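Local structure of inositol 2-dehydrogenase/D-chiro-inositol 3-dehydrogenase (Lactobacillus casei, 4MIY) at residues E138-T142 against G143-A147; M168-T171 against D172-H176; A201-N205 against E206-D210. The protein oxidises myo-inositol and D-chiro-inositol to their keto derivatives, passing the hydride to NAD. All coordinates share one frame; numbering follows the deposited sequence.

Contact 1 (E138-T142 against G143-A147); sequences EKLDT and GIIGA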
loop_
_atom_site.group_PDB
_atom_site.type_symbol
_atom_site.label_atom_id
_atom_site.label_comp_id
_atom_site.label_asym_id
_atom_site.label_seq_id
_atom_site.Cartn_x
_atom_site.Cartn_y
_atom_site.Cartn_z
ATOM N N GLU A 138 2.013 -21.242 3.075
ATOM C CA GLU A 138 3.397 -21.570 3.302
ATOM C C GLU A 138 4.068 -20.724 4.339
ATOM O O GLU A 138 4.724 -21.229 5.182
ATOM C CB GLU A 138 4.161 -21.563 1.981
ATOM C CG GLU A 138 3.716 -22.684 1.071
ATOM C CD GLU A 138 4.447 -22.686 -0.253
ATOM O OE1 GLU A 138 5.538 -22.108 -0.300
ATOM O OE2 GLU A 138 3.921 -23.253 -1.228
ATOM N N LYS A 139 3.848 -19.422 4.311
ATOM C CA LYS A 139 4.358 -18.560 5.341
ATOM C C LYS A 139 3.804 -18.897 6.718
ATOM O O LYS A 139 4.518 -18.892 7.660
ATOM C CB LYS A 139 4.089 -17.098 4.986
ATOM C CG LYS A 139 4.873 -16.060 5.732
ATOM C CD LYS A 139 6.322 -16.134 5.440
ATOM C CE LYS A 139 7.042 -14.941 5.927
ATOM N NZ LYS A 139 8.488 -15.191 5.970
ATOM N N LEU A 140 2.523 -19.171 6.802
ATOM C CA LEU A 140 1.895 -19.546 8.047
ATOM C C LEU A 140 2.561 -20.800 8.635
ATOM O O LEU A 140 2.868 -20.850 9.780
ATOM C CB LEU A 140 0.419 -19.800 7.811
ATOM C CG LEU A 140 -0.368 -20.339 8.997
ATOM C CD1 LEU A 140 -0.357 -19.342 10.102
ATOM C CD2 LEU A 140 -1.767 -20.691 8.594
ATOM N N ASP A 141 2.866 -21.737 7.773
ATOM C CA ASP A 141 3.440 -22.995 8.191
ATOM C C ASP A 141 4.880 -22.900 8.679
ATOM O O ASP A 141 5.370 -23.811 9.288
ATOM C CB ASP A 141 3.306 -24.026 7.081
ATOM C CG ASP A 141 1.881 -24.484 6.863
ATOM O OD1 ASP A 141 1.036 -24.221 7.712
ATOM O OD2 ASP A 141 1.625 -25.101 5.847
ATOM N N THR A 142 5.563 -21.799 8.411
ATOM C CA THR A 142 6.878 -21.568 8.993
ATOM C C THR A 142 6.863 -21.323 10.497
ATOM O O THR A 142 7.877 -21.369 11.132
ATOM C CB THR A 142 7.619 -20.396 8.343
ATOM O OG1 THR A 142 6.965 -19.167 8.644
ATOM C CG2 THR A 142 7.694 -20.579 6.865
ATOM N N GLY A 143 5.701 -20.991 11.016
ATOM C CA GLY A 143 5.575 -20.648 12.411
ATOM C C GLY A 143 5.800 -19.201 12.795
ATOM O O GLY A 143 5.742 -18.872 13.942
ATOM N N ILE A 144 6.025 -18.355 11.811
ATOM C CA ILE A 144 6.420 -16.988 12.057
ATOM C C ILE A 144 5.411 -16.150 12.836
ATOM O O ILE A 144 5.795 -15.244 13.493
ATOM C CB ILE A 144 6.871 -16.304 10.756
ATOM C CG1 ILE A 144 7.587 -14.990 11.021
ATOM C CG2 ILE A 144 5.746 -16.142 9.805
ATOM C CD1 ILE A 144 8.349 -14.505 9.904
ATOM N N ILE A 145 4.131 -16.493 12.750
ATOM C CA ILE A 145 3.137 -15.809 13.555
ATOM C C ILE A 145 2.540 -16.665 14.676
ATOM O O ILE A 145 1.574 -16.307 15.295
ATOM C CB ILE A 145 1.997 -15.167 12.723
ATOM C CG1 ILE A 145 1.097 -16.224 12.104
ATOM C CG2 ILE A 145 2.560 -14.213 11.719
ATOM C CD1 ILE A 145 -0.094 -15.684 11.414
ATOM N N GLY A 146 3.194 -17.772 14.945
ATOM C CA GLY A 146 2.677 -18.668 15.941
ATOM C C GLY A 146 1.428 -19.383 15.487
ATOM O O GLY A 146 1.174 -19.512 14.346
ATOM N N ALA A 147 0.631 -19.825 16.431
ATOM C CA ALA A 147 -0.577 -20.548 16.114
ATOM C C ALA A 147 -1.685 -19.631 15.612
ATOM O O ALA A 147 -1.870 -18.566 16.096
ATOM C CB ALA A 147 -1.046 -21.311 17.320
HETATM O O HOH W 1 2.855 -19.140 12.111
#
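L140 and I145 meet methyl to methyl where helix 131-141 gives way to the loop leading into strand 148-156, and this is the tightly packed side of the helix C-terminus. CD1 of L140 lies 3.9 Å from CD1 of I145, the two side chains crossing at a slant. The contact depends on the setting of I145, whose CG1 sits between its own backbone N and carbonyl carbon (chi1 70°), which brings CG1 and CD1 toward L140. V242 and L249 of the same chain touch both residues, and L260 of a second subunit packs on I145, so this apolar patch continues into the sheet and the subunit interface.

The other side, at T142, is more polar and looser, though K139 and I144 also meet P258 and L260 of the second subunit. There T142 OG1 donates to K139 O over 2.7 Å, in the carbonyl plane, and the same oxygen also receives T142 N. I144 N makes a weak bond of 3.4 Å to T142 OG1, while the CG2 branch of I144 lies against that hydroxyl. The bent chain of K139 brings NZ only to 4.0 Å from I144 CD1, a light touch.

Between the two sides the backbone turns at G143, whose positive phi of 88° would press any CB against T142 O. Its N-H reaches L140 O at 3.1 Å, from well above the carbonyl plane, and a type I turn from G143 to G146 follows. A water donates to L140 O and G146 O and accepts from I145 N at 3.0 Å, tying the last helical turn to the loop. K139 O is thus met by the hydroxyl and amide of T142, and L140 O by G143 N-H and the water, which implies that helix end and turn are fixed by polar bonds on one side and hydrocarbon on the other.

Contact 2 (M168-T171 against D172-H176); sequences MAIT and DTLIH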
loop_
_atom_site.group_PDB
_atom_site.type_symbol
_atom_site.label_atom_id
_atom_site.label_comp_id
_atom_site.label_asym_id
_atom_site.label_seq_id
_atom_site.Cartn_x
_atom_site.Cartn_y
_atom_site.Cartn_z
ATOM N N MET A 168 -27.170 -21.467 -3.024
ATOM C CA MET A 168 -25.973 -21.290 -3.813
ATOM C C MET A 168 -24.934 -20.389 -3.166
ATOM O O MET A 168 -23.790 -20.465 -3.495
ATOM C CB MET A 168 -26.324 -20.786 -5.192
ATOM C CG MET A 168 -26.876 -21.890 -6.071
ATOM S SD MET A 168 -27.887 -21.391 -7.442
ATOM C CE MET A 168 -26.724 -20.631 -8.479
ATOM N N ALA A 169 -25.356 -19.580 -2.223
ATOM C CA ALA A 169 -24.410 -18.834 -1.439
ATOM C C ALA A 169 -23.463 -19.772 -0.745
ATOM O O ALA A 169 -22.347 -19.448 -0.523
ATOM C CB ALA A 169 -25.107 -17.952 -0.428
ATOM N N ILE A 170 -23.956 -20.946 -0.400
ATOM C CA ILE A 170 -23.112 -21.996 0.149
ATOM C C ILE A 170 -22.479 -22.842 -0.970
ATOM O O ILE A 170 -21.304 -22.917 -1.083
ATOM C CB ILE A 170 -23.890 -22.928 1.123
ATOM C CG1 ILE A 170 -24.636 -22.156 2.194
ATOM C CG2 ILE A 170 -22.977 -23.952 1.759
ATOM C CD1 ILE A 170 -23.848 -21.172 2.942
ATOM N N THR A 171 -23.295 -23.429 -1.810
ATOM C CA THR A 171 -22.802 -24.451 -2.676
ATOM C C THR A 171 -21.924 -23.945 -3.833
ATOM O O THR A 171 -21.135 -24.685 -4.337
ATOM C CB THR A 171 -23.957 -25.328 -3.233
ATOM O OG1 THR A 171 -24.855 -24.516 -3.963
ATOM C CG2 THR A 171 -24.674 -25.978 -2.153
ATOM N N ASP A 172 -22.093 -22.700 -4.232
ATOM C CA ASP A 172 -21.343 -22.154 -5.337
ATOM C C ASP A 172 -20.247 -21.161 -4.899
ATOM O O ASP A 172 -19.262 -21.013 -5.540
ATOM C CB ASP A 172 -22.263 -21.497 -6.361
ATOM C CG ASP A 172 -23.015 -22.511 -7.213
ATOM O OD1 ASP A 172 -22.740 -23.707 -7.093
ATOM O OD2 ASP A 172 -23.855 -22.112 -7.994
ATOM N N THR A 173 -20.485 -20.525 -3.777
ATOM C CA THR A 173 -19.676 -19.425 -3.326
ATOM C C THR A 173 -18.843 -19.780 -2.086
ATOM O O THR A 173 -17.670 -19.943 -2.187
ATOM C CB THR A 173 -20.555 -18.189 -3.159
ATOM O OG1 THR A 173 -21.188 -17.896 -4.402
ATOM C CG2 THR A 173 -19.740 -16.985 -2.741
ATOM N N LEU A 174 -19.471 -19.972 -0.945
ATOM C CA LEU A 174 -18.735 -20.312 0.258
ATOM C C LEU A 174 -17.974 -21.643 0.183
ATOM O O LEU A 174 -17.082 -21.877 0.918
ATOM C CB LEU A 174 -19.668 -20.293 1.486
ATOM C CG LEU A 174 -19.055 -20.478 2.867
ATOM C CD1 LEU A 174 -18.119 -19.336 3.272
ATOM C CD2 LEU A 174 -20.155 -20.628 3.901
ATOM N N ILE A 175 -18.385 -22.477 -0.728
ATOM C CA ILE A 175 -17.791 -23.786 -0.875
ATOM C C ILE A 175 -16.279 -23.707 -1.038
ATOM O O ILE A 175 -15.582 -24.562 -0.607
ATOM C CB ILE A 175 -18.455 -24.578 -2.034
ATOM C CG1 ILE A 175 -18.120 -26.076 -1.959
ATOM C CG2 ILE A 175 -18.122 -23.986 -3.359
ATOM C CD1 ILE A 175 -18.714 -26.720 -0.849
ATOM N N HIS A 176 -15.816 -22.638 -1.651
ATOM C CA HIS A 176 -14.412 -22.406 -1.857
ATOM C C HIS A 176 -13.669 -22.169 -0.548
ATOM O O HIS A 176 -12.641 -22.719 -0.328
ATOM C CB HIS A 176 -14.198 -21.270 -2.855
ATOM C CG HIS A 176 -14.623 -21.627 -4.232
ATOM N ND1 HIS A 176 -13.926 -22.517 -5.002
ATOM C CD2 HIS A 176 -15.693 -21.260 -4.960
ATOM C CE1 HIS A 176 -14.532 -22.664 -6.158
ATOM N NE2 HIS A 176 -15.597 -21.894 -6.167
#
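M168 and D172 run side by side at the start of helix 168-185, whose turns at 169-174 widen to pi-type geometry, within the C-terminal alpha/beta domain of this Gfo/Idh/MocA-family enzyme. The thioether chain of M168 curls at its end (chi3 69°), bringing CE to 3.3 Å from D172 OD2, with CG of the same methionine 3.6 Å from that oxygen. Replacing D172 by an alanine would probably leave the M168 methyl without its carboxylate neighbour and K97 without its weak, long ion-pair partner.

Beneath these side chains the backbone shows the widening. M168 O takes D172 N at 2.9 Å and, weakly, T173 N, whereas L174 N reaches five residues back to A169 O in a nearly straight bond (168°). I175 N likewise makes a weak bond to I170 O. On the inner face I170 and L174 point the same way, CD1 against CD2; helix 304-323 packs on I170, and V226 and V228 of strand 223-229 on L174.

Farther out, Y164 OH is hydrogen-bonded to T173 OG1, and H176, three residues on from T173, touches the bound NAD. The side chain of D172 lies about 5 Å from that cofactor at nearest approach. I175 CG2 approaches T171 O to 3.2 Å.

Contact 3 (A201-N205 against E206-D210); sequences AEVRN and EGLHD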
loop_
_atom_site.group_PDB
_atom_site.type_symbol
_atom_site.label_atom_id
_atom_site.label_comp_id
_atom_site.label_asym_id
_atom_site.label_seq_id
_atom_site.Cartn_x
_atom_site.Cartn_y
_atom_site.Cartn_z
ATOM N N ALA A 201 -30.293 -3.867 -0.282
ATOM C CA ALA A 201 -31.253 -3.421 -1.271
ATOM C C ALA A 201 -30.920 -3.828 -2.673
ATOM O O ALA A 201 -31.732 -3.672 -3.541
ATOM C CB ALA A 201 -31.428 -1.933 -1.190
ATOM N N GLU A 202 -29.727 -4.358 -2.893
ATOM C CA GLU A 202 -29.309 -4.748 -4.225
ATOM C C GLU A 202 -29.781 -6.134 -4.646
ATOM O O GLU A 202 -29.667 -6.472 -5.780
ATOM C CB GLU A 202 -27.792 -4.653 -4.422
ATOM C CG GLU A 202 -27.167 -3.321 -4.170
ATOM C CD GLU A 202 -27.643 -2.242 -5.088
ATOM O OE1 GLU A 202 -27.911 -1.137 -4.604
ATOM O OE2 GLU A 202 -27.750 -2.498 -6.269
ATOM N N VAL A 203 -30.334 -6.895 -3.730
ATOM C CA VAL A 203 -30.796 -8.227 -4.016
ATOM C C VAL A 203 -32.080 -8.201 -4.840
ATOM O O VAL A 203 -32.990 -7.497 -4.523
ATOM C CB VAL A 203 -31.018 -9.052 -2.737
ATOM C CG1 VAL A 203 -31.620 -10.358 -3.069
ATOM C CG2 VAL A 203 -29.725 -9.286 -1.998
ATOM N N ARG A 204 -32.088 -8.972 -5.910
ATOM C CA ARG A 204 -33.173 -9.008 -6.863
ATOM C C ARG A 204 -33.746 -10.401 -6.961
ATOM O O ARG A 204 -34.602 -10.649 -7.781
ATOM C CB ARG A 204 -32.655 -8.618 -8.236
ATOM C CG ARG A 204 -32.238 -7.196 -8.381
ATOM C CD ARG A 204 -33.378 -6.303 -8.042
ATOM N NE ARG A 204 -34.025 -5.657 -9.172
ATOM C CZ ARG A 204 -35.348 -5.540 -9.295
ATOM N NH1 ARG A 204 -36.136 -6.024 -8.359
ATOM N NH2 ARG A 204 -35.887 -4.942 -10.342
ATOM N N ASN A 205 -33.244 -11.309 -6.142
ATOM C CA ASN A 205 -33.556 -12.707 -6.273
ATOM C C ASN A 205 -34.377 -13.249 -5.137
ATOM O O ASN A 205 -34.012 -13.099 -4.001
ATOM C CB ASN A 205 -32.266 -13.537 -6.356
ATOM C CG ASN A 205 -31.499 -13.320 -7.635
ATOM O OD1 ASN A 205 -31.594 -12.304 -8.252
ATOM N ND2 ASN A 205 -30.742 -14.292 -8.015
ATOM N N GLU A 206 -35.453 -13.932 -5.460
ATOM C CA GLU A 206 -36.297 -14.476 -4.431
ATOM C C GLU A 206 -35.553 -15.424 -3.528
ATOM O O GLU A 206 -34.934 -16.332 -3.964
ATOM C CB GLU A 206 -37.539 -15.169 -5.024
ATOM C CG GLU A 206 -38.615 -15.544 -4.018
ATOM C CD GLU A 206 -39.834 -16.259 -4.631
ATOM O OE1 GLU A 206 -40.910 -16.171 -4.034
ATOM O OE2 GLU A 206 -39.651 -16.938 -5.651
ATOM N N GLY A 207 -35.661 -15.149 -2.240
ATOM C CA GLY A 207 -35.159 -16.027 -1.214
ATOM C C GLY A 207 -33.694 -15.845 -0.851
ATOM O O GLY A 207 -33.248 -16.387 0.088
ATOM N N LEU A 208 -32.984 -15.078 -1.642
ATOM C CA LEU A 208 -31.569 -14.854 -1.405
ATOM C C LEU A 208 -31.316 -13.850 -0.335
ATOM O O LEU A 208 -31.756 -12.734 -0.416
ATOM C CB LEU A 208 -30.916 -14.381 -2.682
ATOM C CG LEU A 208 -29.451 -13.991 -2.573
ATOM C CD1 LEU A 208 -28.672 -15.200 -2.144
ATOM C CD2 LEU A 208 -28.955 -13.429 -3.898
ATOM N N HIS A 209 -30.614 -14.290 0.688
ATOM C CA HIS A 209 -30.104 -13.403 1.702
ATOM C C HIS A 209 -28.700 -12.994 1.316
ATOM O O HIS A 209 -27.901 -13.821 0.984
ATOM C CB HIS A 209 -30.029 -14.098 3.037
ATOM C CG HIS A 209 -31.356 -14.484 3.587
ATOM N ND1 HIS A 209 -32.062 -13.683 4.449
ATOM C CD2 HIS A 209 -32.103 -15.591 3.399
ATOM C CE1 HIS A 209 -33.186 -14.290 4.781
ATOM N NE2 HIS A 209 -33.237 -15.448 4.156
ATOM N N ASP A 210 -28.455 -11.702 1.355
ATOM C CA ASP A 210 -27.157 -11.143 1.083
ATOM C C ASP A 210 -27.005 -9.836 1.827
ATOM O O ASP A 210 -27.805 -8.973 1.709
ATOM C CB ASP A 210 -26.994 -10.911 -0.399
ATOM C CG ASP A 210 -25.551 -10.649 -0.812
ATOM O OD1 ASP A 210 -24.686 -11.431 -0.449
ATOM O OD2 ASP A 210 -25.340 -9.684 -1.499
#
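V203 leans across the loop between strands 189-195 and 212-218 toward L208 and D210. From its CB the two methyls part. CG1, trans to the backbone N (chi1 174°), goes to L208, lying 3.6 Å from L208 O and 4.1 Å from both CB and CD2 of that leucine. CG2 takes the other direction and ends 3.6 Å from D210 CB. One branched side chain thus touches two residues of the returning arm.

At the far end a type II turn from N205 to L208 reverses the chain, with G207 at positive phi. It is closed by L208 N on N205 O at 3.2 Å, the donor standing above the carbonyl plane, while N205 CB rests 4.0 Å from L208 CB.

The polar ends turn to other parts of the chain: N205 ND2 donates to the carbonyls of A161 and Y164, and both carboxylate oxygens of D210 are bound, by V230 N and T231 OG1. Q199 holds L208 O and D210 N. One backbone bond joins 201-205 to 206-210, and D210 pairs further with S200, so the loop appears to owe its shape as much to apolar contact at V203 and to these outside polar anchors as to its own turn.

All three contacts are local and belong to the C-terminal domain, but they occupy different depths. Contact 2 is the buried one, its centre about 9 Å from that of the chain, on a helix backed by the mixed sheet and close to NAD; contacts 1 and 3 lie peripherally, their centres at about 25 and 24 Å. Contact 2 works through shifted main-chain bonds of a continuous helix, contact 1 through a leucine-isoleucine pair, a hydroxyl and a water at a helix end, and contact 3 through a valine and a tight turn. The nearest atoms of contacts 2 and 3 are about 5 Å apart, without touching, and Y164 bonds to both; both peripheral contacts also reach neighbouring subunits.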